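Endoglucanase, glycoside hydrolase family 5 protein (Cytophaga hutchinsonii, PDB 5IHS) probably hydrolyses internal beta-1,4-glucosidic bonds of cellulose as a family 5 endoglucanase, and probably contributes to growth on crystalline cellulose. Local coordinates at residues Y155-E160 with I191-R196; N214-L219 with A243-E248; R85-V90 with D123-E128. All coordinates share one frame; numbering follows the deposited sequence.

Contact 1 of 3, residues Y155-E160 with I191-R196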
ATOM      1  N   TYR A 155       8.130   2.539   2.068  1.00  6.64           N
ATOM      2  CA  TYR A 155       7.704   3.921   1.881  1.00  6.58           C
ATOM      3  C   TYR A 155       6.907   4.054   0.589  1.00  6.63           C
ATOM      4  O   TYR A 155       7.284   3.481  -0.433  1.00  8.80           O
ATOM      5  CB  TYR A 155       8.904   4.863   1.807  1.00  7.32           C
ATOM      6  CG  TYR A 155       9.837   4.783   2.987  1.00  7.31           C
ATOM      7  CD1 TYR A 155       9.619   5.543   4.125  1.00  7.96           C
ATOM      8  CD2 TYR A 155      10.946   3.958   2.962  1.00  7.79           C
ATOM      9  CE1 TYR A 155      10.485   5.478   5.204  1.00  9.16           C
ATOM     10  CE2 TYR A 155      11.821   3.888   4.036  1.00  8.35           C
ATOM     11  CZ  TYR A 155      11.586   4.650   5.152  1.00  8.93           C
ATOM     12  OH  TYR A 155      12.426   4.594   6.243  1.00 10.00           O
ATOM     13  N   GLU A 156       5.833   4.847   0.614  1.00  6.18           N
ATOM     14  CA  GLU A 156       5.009   5.121  -0.566  1.00  6.05           C
ATOM     15  C   GLU A 156       4.868   6.640  -0.659  1.00  6.10           C
ATOM     16  O   GLU A 156       4.120   7.266   0.096  1.00  6.52           O
ATOM     17  CB  GLU A 156       3.676   4.386  -0.468  1.00  5.81           C
ATOM     18  CG  GLU A 156       2.734   4.700  -1.619  1.00  6.44           C
ATOM     19  CD  GLU A 156       1.412   3.959  -1.552  1.00  6.49           C
ATOM     20  OE1 GLU A 156       1.131   3.287  -0.534  1.00  6.96           O
ATOM     21  OE2 GLU A 156       0.646   4.045  -2.555  1.00  6.62           O
ATOM     22  N   VAL A 157       5.629   7.247  -1.577  1.00  6.14           N
ATOM     23  CA  VAL A 157       5.862   8.693  -1.526  1.00  6.17           C
ATOM     24  C   VAL A 157       4.799   9.550  -2.198  1.00  6.30           C
ATOM     25  O   VAL A 157       4.785  10.769  -1.979  1.00  7.15           O
ATOM     26  CB  VAL A 157       7.253   9.057  -2.081  1.00  7.60           C
ATOM     27  CG1 VAL A 157       8.346   8.395  -1.241  1.00  8.29           C
ATOM     28  CG2 VAL A 157       7.395   8.694  -3.555  1.00  8.65           C
ATOM     29  N   TYR A 158       3.906   8.965  -2.992  1.00  6.22           N
ATOM     30  CA  TYR A 158       2.916   9.767  -3.727  1.00  6.39           C
ATOM     31  C   TYR A 158       1.776   8.831  -4.159  1.00  6.05           C
ATOM     32  O   TYR A 158       1.807   8.289  -5.264  1.00  6.40           O
ATOM     33  CB  TYR A 158       3.571  10.429  -4.934  1.00  7.44           C
ATOM     34  CG  TYR A 158       2.768  11.499  -5.656  1.00  7.43           C
ATOM     35  CD1 TYR A 158       1.401  11.644  -5.469  1.00  7.01           C
ATOM     36  CD2 TYR A 158       3.403  12.367  -6.539  1.00  7.91           C
ATOM     37  CE1 TYR A 158       0.689  12.619  -6.151  1.00  7.62           C
ATOM     38  CE2 TYR A 158       2.703  13.341  -7.219  1.00  8.41           C
ATOM     39  CZ  TYR A 158       1.345  13.462  -7.022  1.00  7.79           C
ATOM     40  OH  TYR A 158       0.599  14.413  -7.681  1.00  9.15           O
ATOM     41  N   ASN A 159       0.756   8.693  -3.301  1.00  6.33           N
ATOM     42  CA  ASN A 159      -0.354   7.773  -3.542  1.00  6.14           C
ATOM     43  C   ASN A 159      -0.834   7.736  -4.994  1.00  6.25           C
ATOM     44  O   ASN A 159      -0.695   6.702  -5.667  1.00  6.08           O
ATOM     45  CB  ASN A 159      -1.508   8.166  -2.620  1.00  6.46           C
ATOM     46  CG  ASN A 159      -2.786   7.414  -2.924  1.00  6.58           C
ATOM     47  OD1 ASN A 159      -2.768   6.203  -3.092  1.00  7.33           O
ATOM     48  ND2 ASN A 159      -3.907   8.128  -3.025  1.00  7.42           N
ATOM     49  N   GLU A 160      -1.437   8.837  -5.458  1.00  6.07           N
ATOM     50  CA  GLU A 160      -2.161   8.853  -6.730  1.00  6.63           C
ATOM     51  C   GLU A 160      -2.004  10.192  -7.426  1.00  7.00           C
ATOM     52  O   GLU A 160      -2.861  11.087  -7.307  1.00  7.38           O
ATOM     53  CB  GLU A 160      -3.638   8.526  -6.548  1.00  6.97           C
ATOM     54  CG  GLU A 160      -3.910   7.047  -6.469  1.00  7.42           C
ATOM     55  CD  GLU A 160      -5.387   6.707  -6.423  1.00  8.05           C
ATOM     56  OE1 GLU A 160      -6.227   7.636  -6.521  1.00  9.60           O
ATOM     57  OE2 GLU A 160      -5.720   5.505  -6.313  1.00  8.16           O
ATOM     58  N   ILE A 191      11.036   1.726  -1.654  1.00  6.71           N
ATOM     59  CA  ILE A 191      10.270   2.939  -1.888  1.00  6.45           C
ATOM     60  C   ILE A 191       9.411   2.711  -3.127  1.00  6.58           C
ATOM     61  O   ILE A 191       9.933   2.326  -4.182  1.00  7.24           O
ATOM     62  CB  ILE A 191      11.194   4.157  -2.071  1.00  7.13           C
ATOM     63  CG1 ILE A 191      12.110   4.342  -0.854  1.00  7.92           C
ATOM     64  CG2 ILE A 191      10.368   5.397  -2.335  1.00  8.47           C
ATOM     65  CD1 ILE A 191      13.242   5.335  -1.091  1.00  8.75           C
ATOM     66  N   VAL A 192       8.103   2.950  -2.991  1.00  6.24           N
ATOM     67  CA  VAL A 192       7.126   2.736  -4.057  1.00  6.23           C
ATOM     68  C   VAL A 192       6.663   4.103  -4.544  1.00  5.93           C
ATOM     69  O   VAL A 192       6.279   4.956  -3.732  1.00  6.24           O
ATOM     70  CB  VAL A 192       5.919   1.907  -3.579  1.00  6.96           C
ATOM     71  CG1 VAL A 192       5.017   1.567  -4.754  1.00  7.41           C
ATOM     72  CG2 VAL A 192       6.353   0.643  -2.817  1.00  7.85           C
ATOM     73  N   VAL A 193       6.675   4.303  -5.865  1.00  5.98           N
ATOM     74  CA  VAL A 193       6.406   5.596  -6.484  1.00  6.35           C
ATOM     75  C   VAL A 193       5.154   5.523  -7.357  1.00  6.06           C
ATOM     76  O   VAL A 193       5.069   4.693  -8.273  1.00  6.35           O
ATOM     77  CB  VAL A 193       7.609   6.069  -7.321  1.00  6.74           C
ATOM     78  CG1 VAL A 193       7.316   7.438  -7.937  1.00  7.37           C
ATOM     79  CG2 VAL A 193       8.885   6.098  -6.487  1.00  7.20           C
ATOM     80  N   GLY A 194       4.213   6.443  -7.094  1.00  6.22           N
ATOM     81  CA  GLY A 194       2.979   6.509  -7.846  1.00  6.22           C
ATOM     82  C   GLY A 194       3.169   6.930  -9.287  1.00  5.75           C
ATOM     83  O   GLY A 194       4.201   7.469  -9.681  1.00  6.65           O
ATOM     84  N   THR A 195       2.132   6.662 -10.084  1.00  6.34           N
ATOM     85  CA  THR A 195       2.180   6.868 -11.524  1.00  6.54           C
ATOM     86  C   THR A 195       0.967   7.688 -11.991  1.00  6.51           C
ATOM     87  O   THR A 195      -0.004   7.911 -11.252  1.00  6.77           O
ATOM     88  CB  THR A 195       2.348   5.508 -12.256  1.00  7.47           C
ATOM     89  OG1 THR A 195       1.257   4.629 -11.957  1.00  8.23           O
ATOM     90  CG2 THR A 195       3.685   4.841 -11.886  1.00  7.71           C
ATOM     91  N   ARG A 196       1.046   8.184 -13.227  1.00  6.90           N
ATOM     92  CA  ARG A 196       0.018   9.088 -13.728  1.00  7.07           C
ATOM     93  C   ARG A 196      -1.347   8.393 -13.800  1.00  6.91           C
ATOM     94  O   ARG A 196      -1.454   7.168 -13.954  1.00  7.25           O
ATOM     95  CB  ARG A 196       0.434   9.650 -15.098  1.00  7.38           C
ATOM     96  CG  ARG A 196      -0.466  10.772 -15.625  1.00  7.74           C
ATOM     97  CD  ARG A 196       0.138  11.491 -16.796  1.00  8.38           C
ATOM     98  NE  ARG A 196       0.146  10.724 -18.031  1.00  8.43           N
ATOM     99  CZ  ARG A 196      -0.840  10.705 -18.921  1.00  9.08           C
ATOM    100  NH1 ARG A 196      -1.973  11.370 -18.707  1.00  9.21           N
ATOM    101  NH2 ARG A 196      -0.693  10.016 -20.047  1.00  9.83           N
TER
HETATM  102  O   HOH W   1       4.031   6.516  -4.214  1.00  6.48           O

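Contact 2 of 3, residues N214-L219 with A243-E248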
ATOM      1  N   ASN A 214      16.136  -0.505  -5.229  1.00  9.32           N
ATOM      2  CA  ASN A 214      14.965  -0.870  -4.423  1.00  8.61           C
ATOM      3  C   ASN A 214      13.807   0.119  -4.563  1.00  8.14           C
ATOM      4  O   ASN A 214      13.162   0.495  -3.580  1.00  8.74           O
ATOM      5  CB  ASN A 214      15.362  -1.115  -2.969  1.00  9.09           C
ATOM      6  CG  ASN A 214      16.300  -2.284  -2.837  1.00  9.28           C
ATOM      7  OD1 ASN A 214      16.496  -3.045  -3.786  1.00  9.78           O
ATOM      8  ND2 ASN A 214      16.891  -2.434  -1.668  1.00 10.53           N
ATOM      9  N   ILE A 215      13.507   0.476  -5.819  1.00  7.94           N
ATOM     10  CA  ILE A 215      12.346   1.284  -6.188  1.00  7.53           C
ATOM     11  C   ILE A 215      11.325   0.392  -6.891  1.00  7.03           C
ATOM     12  O   ILE A 215      11.677  -0.413  -7.765  1.00  8.43           O
ATOM     13  CB  ILE A 215      12.743   2.460  -7.105  1.00  8.40           C
ATOM     14  CG1 ILE A 215      13.892   3.280  -6.516  1.00  9.20           C
ATOM     15  CG2 ILE A 215      11.527   3.348  -7.405  1.00  9.08           C
ATOM     16  CD1 ILE A 215      13.617   3.877  -5.150  1.00  9.61           C
ATOM     17  N   MET A 216      10.060   0.541  -6.508  1.00  6.95           N
ATOM     18  CA  MET A 216       8.935  -0.084  -7.184  1.00  6.95           C
ATOM     19  C   MET A 216       7.945   0.995  -7.594  1.00  6.49           C
ATOM     20  O   MET A 216       8.034   2.146  -7.158  1.00  6.86           O
ATOM     21  CB  MET A 216       8.249  -1.111  -6.271  1.00  7.33           C
ATOM     22  CG  MET A 216       9.195  -2.180  -5.743  1.00  7.35           C
ATOM     23  SD  MET A 216       8.419  -3.379  -4.644  1.00  8.08           S
ATOM     24  CE  MET A 216       7.690  -4.494  -5.831  1.00  9.96           C
ATOM     25  N   TYR A 217       6.966   0.605  -8.411  1.00  6.32           N
ATOM     26  CA  TYR A 217       6.013   1.543  -8.995  1.00  6.30           C
ATOM     27  C   TYR A 217       4.591   1.093  -8.710  1.00  6.10           C
ATOM     28  O   TYR A 217       4.271  -0.099  -8.769  1.00  6.85           O
ATOM     29  CB  TYR A 217       6.278   1.706 -10.507  1.00  7.16           C
ATOM     30  CG  TYR A 217       7.711   2.132 -10.743  1.00  7.08           C
ATOM     31  CD1 TYR A 217       8.712   1.190 -10.830  1.00  7.58           C
ATOM     32  CD2 TYR A 217       8.070   3.469 -10.799  1.00  7.14           C
ATOM     33  CE1 TYR A 217      10.037   1.561 -10.982  1.00  7.89           C
ATOM     34  CE2 TYR A 217       9.387   3.856 -10.965  1.00  7.72           C
ATOM     35  CZ  TYR A 217      10.371   2.897 -11.051  1.00  7.86           C
ATOM     36  OH  TYR A 217      11.683   3.285 -11.207  1.00  9.62           O
ATOM     37  N   THR A 218       3.743   2.062  -8.394  1.00  5.97           N
ATOM     38  CA  THR A 218       2.383   1.787  -7.964  1.00  5.77           C
ATOM     39  C   THR A 218       1.453   1.461  -9.121  1.00  5.92           C
ATOM     40  O   THR A 218       1.411   2.186 -10.117  1.00  6.56           O
ATOM     41  CB  THR A 218       1.827   3.018  -7.258  1.00  6.24           C
ATOM     42  OG1 THR A 218       2.793   3.454  -6.303  1.00  6.45           O
ATOM     43  CG2 THR A 218       0.503   2.715  -6.579  1.00  6.84           C
ATOM     44  N   LEU A 219       0.625   0.431  -8.914  1.00  6.16           N
ATOM     45  CA  LEU A 219      -0.539   0.145  -9.737  1.00  6.34           C
ATOM     46  C   LEU A 219      -1.765   0.089  -8.831  1.00  5.98           C
ATOM     47  O   LEU A 219      -1.769  -0.652  -7.842  1.00  6.17           O
ATOM     48  CB  LEU A 219      -0.378  -1.202 -10.446  1.00  6.99           C
ATOM     49  CG  LEU A 219      -1.555  -1.652 -11.308  1.00  8.08           C
ATOM     50  CD1 LEU A 219      -1.723  -0.731 -12.492  1.00  9.43           C
ATOM     51  CD2 LEU A 219      -1.358  -3.089 -11.755  1.00  9.13           C
ATOM     52  N   ALA A 243       9.344  -3.290 -11.425  1.00  8.24           N
ATOM     53  CA  ALA A 243       8.565  -4.033 -10.450  1.00  8.39           C
ATOM     54  C   ALA A 243       7.397  -3.180  -9.975  1.00  7.38           C
ATOM     55  O   ALA A 243       7.559  -1.991  -9.674  1.00  8.32           O
ATOM     56  CB  ALA A 243       9.438  -4.418  -9.246  1.00  9.88           C
ATOM     57  N   LEU A 244       6.224  -3.794  -9.902  1.00  6.79           N
ATOM     58  CA  LEU A 244       4.987  -3.133  -9.513  1.00  6.30           C
ATOM     59  C   LEU A 244       4.560  -3.591  -8.125  1.00  6.51           C
ATOM     60  O   LEU A 244       4.819  -4.730  -7.722  1.00  7.09           O
ATOM     61  CB  LEU A 244       3.871  -3.492 -10.494  1.00  6.95           C
ATOM     62  CG  LEU A 244       4.192  -3.229 -11.970  1.00  7.66           C
ATOM     63  CD1 LEU A 244       3.023  -3.621 -12.846  1.00  8.41           C
ATOM     64  CD2 LEU A 244       4.568  -1.766 -12.200  1.00  8.90           C
ATOM     65  N   PHE A 245       3.854  -2.711  -7.413  1.00  6.66           N
ATOM     66  CA  PHE A 245       3.244  -3.027  -6.122  1.00  6.32           C
ATOM     67  C   PHE A 245       1.833  -2.447  -6.142  1.00  5.92           C
ATOM     68  O   PHE A 245       1.659  -1.245  -6.376  1.00  6.13           O
ATOM     69  CB  PHE A 245       4.094  -2.405  -5.000  1.00  7.04           C
ATOM     70  CG  PHE A 245       3.835  -2.939  -3.595  1.00  7.49           C
ATOM     71  CD1 PHE A 245       2.567  -3.069  -3.045  1.00  7.22           C
ATOM     72  CD2 PHE A 245       4.915  -3.277  -2.789  1.00  8.96           C
ATOM     73  CE1 PHE A 245       2.383  -3.541  -1.755  1.00  7.73           C
ATOM     74  CE2 PHE A 245       4.727  -3.748  -1.493  1.00  9.77           C
ATOM     75  CZ  PHE A 245       3.463  -3.865  -0.985  1.00  8.70           C
ATOM     76  N   VAL A 246       0.826  -3.295  -5.931  1.00  5.81           N
ATOM     77  CA  VAL A 246      -0.554  -2.828  -5.844  1.00  5.78           C
ATOM     78  C   VAL A 246      -0.787  -2.359  -4.410  1.00  6.06           C
ATOM     79  O   VAL A 246      -1.254  -3.108  -3.543  1.00  6.49           O
ATOM     80  CB  VAL A 246      -1.554  -3.895  -6.316  1.00  6.01           C
ATOM     81  CG1 VAL A 246      -2.986  -3.437  -6.064  1.00  6.59           C
ATOM     82  CG2 VAL A 246      -1.354  -4.167  -7.800  1.00  6.65           C
ATOM     83  N   THR A 247      -0.447  -1.097  -4.131  1.00  5.70           N
ATOM     84  CA  THR A 247      -0.622  -0.603  -2.774  1.00  5.88           C
ATOM     85  C   THR A 247      -2.075  -0.329  -2.451  1.00  5.77           C
ATOM     86  O   THR A 247      -2.393  -0.125  -1.276  1.00  6.53           O
ATOM     87  CB  THR A 247       0.225   0.645  -2.499  1.00  6.25           C
ATOM     88  OG1 THR A 247      -0.201   1.677  -3.383  1.00  6.90           O
ATOM     89  CG2 THR A 247       1.728   0.373  -2.668  1.00  7.50           C
ATOM     90  N   GLU A 248      -2.952  -0.324  -3.455  1.00  5.67           N
ATOM     91  CA  GLU A 248      -4.373  -0.123  -3.225  1.00  5.81           C
ATOM     92  C   GLU A 248      -5.160  -0.758  -4.361  1.00  5.68           C
ATOM     93  O   GLU A 248      -4.878  -0.503  -5.544  1.00  6.48           O
ATOM     94  CB  GLU A 248      -4.694   1.374  -3.163  1.00  6.83           C
ATOM     95  CG  GLU A 248      -6.056   1.680  -2.615  1.00  7.69           C
ATOM     96  CD  GLU A 248      -6.389   3.161  -2.712  1.00  8.12           C
ATOM     97  OE1 GLU A 248      -5.626   3.989  -2.149  1.00  8.16           O
ATOM     98  OE2 GLU A 248      -7.413   3.478  -3.364  1.00  9.71           O
TER
HETATM   99  O   HOH W   2      11.436  -1.463 -10.393  1.00  9.38           O

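Contact 3 of 3, residues R85-V90 with D123-E128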
ATOM      1  N   ARG A  85      -1.222  -0.899   5.428  1.00  5.70           N
ATOM      2  CA  ARG A  85      -0.909   0.399   4.827  1.00  5.90           C
ATOM      3  C   ARG A  85      -1.558   1.524   5.618  1.00  6.06           C
ATOM      4  O   ARG A  85      -2.773   1.524   5.839  1.00  6.60           O
ATOM      5  CB  ARG A  85      -1.356   0.417   3.369  1.00  6.06           C
ATOM      6  CG  ARG A  85      -1.237   1.742   2.622  1.00  6.35           C
ATOM      7  CD  ARG A  85      -1.599   1.488   1.190  1.00  6.40           C
ATOM      8  NE  ARG A  85      -1.461   2.574   0.226  1.00  6.22           N
ATOM      9  CZ  ARG A  85      -2.463   3.207  -0.388  1.00  6.38           C
ATOM     10  NH1 ARG A  85      -3.732   3.071  -0.012  1.00  6.63           N
ATOM     11  NH2 ARG A  85      -2.169   4.007  -1.401  1.00  6.86           N
ATOM     12  N   ALA A  86      -0.734   2.482   6.043  1.00  6.07           N
ATOM     13  CA  ALA A  86      -1.170   3.679   6.756  1.00  6.76           C
ATOM     14  C   ALA A  86      -1.307   4.796   5.725  1.00  6.96           C
ATOM     15  O   ALA A  86      -0.302   5.280   5.200  1.00  7.43           O
ATOM     16  CB  ALA A  86      -0.154   4.046   7.835  1.00  7.11           C
ATOM     17  N   ALA A  87      -2.551   5.188   5.428  1.00  6.67           N
ATOM     18  CA  ALA A  87      -2.873   6.139   4.359  1.00  7.04           C
ATOM     19  C   ALA A  87      -2.993   7.532   4.969  1.00  6.65           C
ATOM     20  O   ALA A  87      -4.086   7.994   5.309  1.00  7.30           O
ATOM     21  CB  ALA A  87      -4.156   5.718   3.647  1.00  7.57           C
ATOM     22  N   MET A  88      -1.859   8.220   5.086  1.00  6.56           N
ATOM     23  CA  MET A  88      -1.828   9.519   5.744  1.00  7.30           C
ATOM     24  C   MET A  88      -2.337  10.595   4.789  1.00  7.28           C
ATOM     25  O   MET A  88      -1.685  10.927   3.793  1.00  7.25           O
ATOM     26  CB  MET A  88      -0.416   9.862   6.200  1.00  7.63           C
ATOM     27  CG  MET A  88      -0.424  11.084   7.104  1.00  8.19           C
ATOM     28  SD  MET A  88       1.180  11.709   7.613  1.00  8.44           S
ATOM     29  CE  MET A  88       1.820  12.260   6.035  1.00  9.28           C
ATOM     30  N   GLY A  89      -3.504  11.160   5.093  1.00  7.55           N
ATOM     31  CA  GLY A  89      -4.010  12.249   4.278  1.00  8.49           C
ATOM     32  C   GLY A  89      -3.092  13.456   4.360  1.00  8.84           C
ATOM     33  O   GLY A  89      -2.533  13.762   5.411  1.00 10.28           O
ATOM     34  N   VAL A  90      -2.927  14.132   3.227  1.00  9.73           N
ATOM     35  CA  VAL A  90      -1.994  15.245   3.092  1.00  9.99           C
ATOM     36  C   VAL A  90      -2.747  16.570   2.922  1.00 10.68           C
ATOM     37  O   VAL A  90      -2.607  17.479   3.743  1.00 11.92           O
ATOM     38  CB  VAL A  90      -1.000  14.982   1.939  1.00  9.69           C
ATOM     39  CG1 VAL A  90      -0.080  16.156   1.717  1.00 10.31           C
ATOM     40  CG2 VAL A  90      -0.206  13.719   2.233  1.00  9.06           C
ATOM     41  N   ASP A 123       2.214   5.570   3.628  1.00  6.56           N
ATOM     42  CA  ASP A 123       1.642   6.134   2.404  1.00  6.71           C
ATOM     43  C   ASP A 123       1.337   7.622   2.567  1.00  6.30           C
ATOM     44  O   ASP A 123       0.491   8.021   3.382  1.00  7.06           O
ATOM     45  CB  ASP A 123       0.388   5.337   2.041  1.00  6.66           C
ATOM     46  CG  ASP A 123      -0.579   6.050   1.100  1.00  7.04           C
ATOM     47  OD1 ASP A 123      -0.156   6.813   0.209  1.00  8.18           O
ATOM     48  OD2 ASP A 123      -1.813   5.772   1.277  1.00  7.42           O
ATOM     49  N   TYR A 124       2.034   8.439   1.777  1.00  6.53           N
ATOM     50  CA  TYR A 124       1.777   9.873   1.654  1.00  7.03           C
ATOM     51  C   TYR A 124       0.583  10.003   0.717  1.00  6.80           C
ATOM     52  O   TYR A 124       0.718   9.979  -0.509  1.00  6.97           O
ATOM     53  CB  TYR A 124       3.027  10.556   1.120  1.00  7.55           C
ATOM     54  CG  TYR A 124       3.116  12.043   1.360  1.00  7.66           C
ATOM     55  CD1 TYR A 124       3.366  12.541   2.639  1.00  8.58           C
ATOM     56  CD2 TYR A 124       2.977  12.954   0.328  1.00  7.94           C
ATOM     57  CE1 TYR A 124       3.465  13.898   2.876  1.00  8.68           C
ATOM     58  CE2 TYR A 124       3.082  14.321   0.562  1.00  8.70           C
ATOM     59  CZ  TYR A 124       3.322  14.782   1.840  1.00  9.02           C
ATOM     60  OH  TYR A 124       3.430  16.127   2.113  1.00 10.74           O
ATOM     61  N   HIS A 125      -0.606  10.099   1.315  1.00  6.61           N
ATOM     62  CA  HIS A 125      -1.855   9.862   0.595  1.00  6.54           C
ATOM     63  C   HIS A 125      -2.331  11.166  -0.038  1.00  7.83           C
ATOM     64  O   HIS A 125      -3.273  11.821   0.411  1.00  9.44           O
ATOM     65  CB  HIS A 125      -2.891   9.219   1.509  1.00  7.04           C
ATOM     66  CG  HIS A 125      -3.959   8.492   0.765  1.00  6.57           C
ATOM     67  ND1 HIS A 125      -3.784   7.216   0.278  1.00  6.85           N
ATOM     68  CD2 HIS A 125      -5.213   8.871   0.417  1.00  7.41           C
ATOM     69  CE1 HIS A 125      -4.894   6.831  -0.320  1.00  6.91           C
ATOM     70  NE2 HIS A 125      -5.776   7.818  -0.260  1.00  7.58           N
ATOM     71  N   SER A 126      -1.621  11.531  -1.104  1.00  7.97           N
ATOM     72  CA  SER A 126      -1.781  12.795  -1.802  1.00  9.02           C
ATOM     73  C   SER A 126      -2.077  12.584  -3.281  1.00  7.91           C
ATOM     74  O   SER A 126      -1.638  11.605  -3.892  1.00  7.84           O
ATOM     75  CB  SER A 126      -0.490  13.614  -1.687  1.00 11.23           C
ATOM     76  OG  SER A 126      -0.575  14.848  -2.381  1.00 13.58           O
ATOM     77  N   HIS A 127      -2.802  13.559  -3.847  1.00  8.42           N
ATOM     78  CA  HIS A 127      -3.029  13.699  -5.282  1.00  8.59           C
ATOM     79  C   HIS A 127      -2.234  14.847  -5.894  1.00  9.00           C
ATOM     80  O   HIS A 127      -2.398  15.132  -7.086  1.00 10.39           O
ATOM     81  CB  HIS A 127      -4.519  13.934  -5.580  1.00  9.35           C
ATOM     82  CG  HIS A 127      -5.408  12.774  -5.259  1.00  9.32           C
ATOM     83  ND1 HIS A 127      -5.217  11.518  -5.788  1.00  9.11           N
ATOM     84  CD2 HIS A 127      -6.504  12.688  -4.465  1.00 10.49           C
ATOM     85  CE1 HIS A 127      -6.161  10.710  -5.330  1.00  9.61           C
ATOM     86  NE2 HIS A 127      -6.965  11.399  -4.538  1.00 10.16           N
ATOM     87  N   GLU A 128      -1.384  15.518  -5.114  1.00  9.38           N
ATOM     88  CA  GLU A 128      -0.694  16.706  -5.617  1.00 10.29           C
ATOM     89  C   GLU A 128       0.591  16.959  -4.835  1.00  9.38           C
ATOM     90  O   GLU A 128       0.951  18.099  -4.537  1.00 10.35           O
ATOM     91  CB  GLU A 128      -1.622  17.919  -5.615  1.00 13.14           C
ATOM     92  CG  GLU A 128      -2.151  18.301  -4.267  1.00 17.52           C
ATOM     93  CD  GLU A 128      -2.980  19.569  -4.323  1.00 22.93           C
ATOM     94  OE1 GLU A 128      -3.808  19.690  -5.246  1.00 24.88           O
ATOM     95  OE2 GLU A 128      -2.795  20.450  -3.456  1.00 25.22           O
TER
HETATM   96  O   HOH W   3      -4.349  14.313   0.333  1.00 11.76           O

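Contact 1 of 3, residues Y155-E160 with I191-R196
Y155, I191 and V192 bury the most surface where strand 153-156 runs beside strand 191-193, in parallel register. V192 N donates to Y155 O over 2.7 Å, at an N-H...O angle of 165° and nearly along the C=O axis, while the CA-H of I191 approaches the same oxygen. V157 N in turn donates to V192 O at 3.2 Å, again almost in line with the C=O. The backbones widen at V157 and V193 (CA to CA 5.9 Å), and a water fills in, donating to V192 O at 2.8 Å and accepting from Y158 N and, weakly, from G194 N. Past it G194 CA lies 3.3 Å from Y158 O in a CA-H...O contact.

On the sheet face they share, Y155 CG and I191 CG1 each stand anti to the carbonyl carbon (chi1 -55° and -57°), so I191 CG1 lies obliquely against the phenol ring, 4.0 Å from Y155 CD2. The other branch, I191 CG2, meets V157 CG1 at 3.8 Å. Helix 167-185 covers this face, and the phenol OH bonds to D186. E156 and V192 share the opposite face, E156 extending inward with one carboxylate oxygen in a salt bridge with R85 and the other hydrogen-bonded to T247. The helix-facing side is thus largely apolar, while the interior side pairs the V192 hydrocarbon with the E156 carboxylate, and V192 O is gripped by both backbone and water.

Contact 2 of 3, residues N214-L219 with A243-E248
Three backbone hydrogen bonds define the parallel pairing of strand 215-221 with strand 244-249, whose short segments cross at -48°. Y217 N donates to A243 O at 2.9 Å, in the carbonyl plane; F245 N returns to Y217 O at 3.0 Å; and L219 N donates to F245 O at 3.2 Å. F245 N and L219 N both sit above the carbonyl planes, the latter by 44°, off the lone pairs. A water extends the ladder by donating to I215 O and accepting from A243 N, at the edge of the Y217 ring. L219 O, by contrast, is buried without a hydrogen-bond partner in the model and receives the CA-H of V246.

Sulfur and aromatic ring make the second kind of contact. With M216 CG anti to the carbonyl carbon and chi2 extended, SD comes to the edge of the F245 ring, 4.0 Å from F245 CD2 and 84° off the ring normal, a Met-aromatic contact. The bend at chi3 turns the methyl back, so that M216 CE lies 3.4 Å from L244 O and also touches A243 CB at 3.8 Å.

Apolar packing completes the pairing: L219 and V246 lie side by side, with L219 CB 4.1 Å from V246 CG2.

Between the strands, the methyl T218 CG2 lies 3.4 Å from T247 OG1, the two side chains crossing at about a right angle, while that hydroxyl is hydrogen-bonded to E156 and H220. Helix 228-239 packs over L219 and L244 and connects the two strands, making this a beta-alpha-beta crossover of the TIM barrel.

Contact 3 of 3, residues R85-V90 with D123-E128
Strands 83-89 and 119-125 are the paired strands of one beta-alpha-beta crossover in the TIM barrel, and their parallel ladder passes through M88. D123 N donates to A86 O at 3.0 Å, M88 N to D123 O at 2.9 Å, and H125 N to M88 O at 2.8 Å. Past the last rung, a water bridges V90 N and H125 O.

On the face bearing A87, D123 OD2 is held in two different ways. H125 ND1 donates to D123 OD2 over 2.6 Å at 152°, and D123 OD2 accepts on its syn lone pair. The extended R85 chain, in turn, lays its guanidinium flat on the carboxylate, planes 10° apart, with R85 CZ 3.1 Å from D123 OD2. No guanidinium N-H points at this oxygen, so the salt bridge is one of charge alone; those N-H groups have E156 and E248 among their acceptors. The stacked R85 charge and the H125 N-H donor would be expected to favour ionised D123. On the opposite face, M88 CE lies 3.7 Å from Y124 CD1, and V90, just past the strand, puts CG2 over the centre of the Y124 ring, 3.5 Å from its centroid, in a CH-pi contact.

M88 and Y124 thus face outward, onto helices 99-116 and 133-147, whereas R85 and H125 turn inward, to T247 and E248 on strand 244-249 and, for H125, to the rings of W59 and W282.

In the fold
All three contacts join neighbouring strands of the same closed eight-stranded parallel barrel, and each is spanned by the helix of its own beta-alpha-beta unit. Contact 3 comes first along the chain, then contact 1, then contact 2, covering strands two to seven in pairs. Contact 1 lies between the others, its centre about 8 Å from that of contact 2 and 9 Å from that of contact 3; contacts 2 and 3 are about 15 Å apart between centres. R85 nevertheless links all three across the interior, bridging to E156 and E248. E160 and E248 occupy positions consistent with the acid/base and nucleophile of family 5, so this charged network probably borders the catalytic centre.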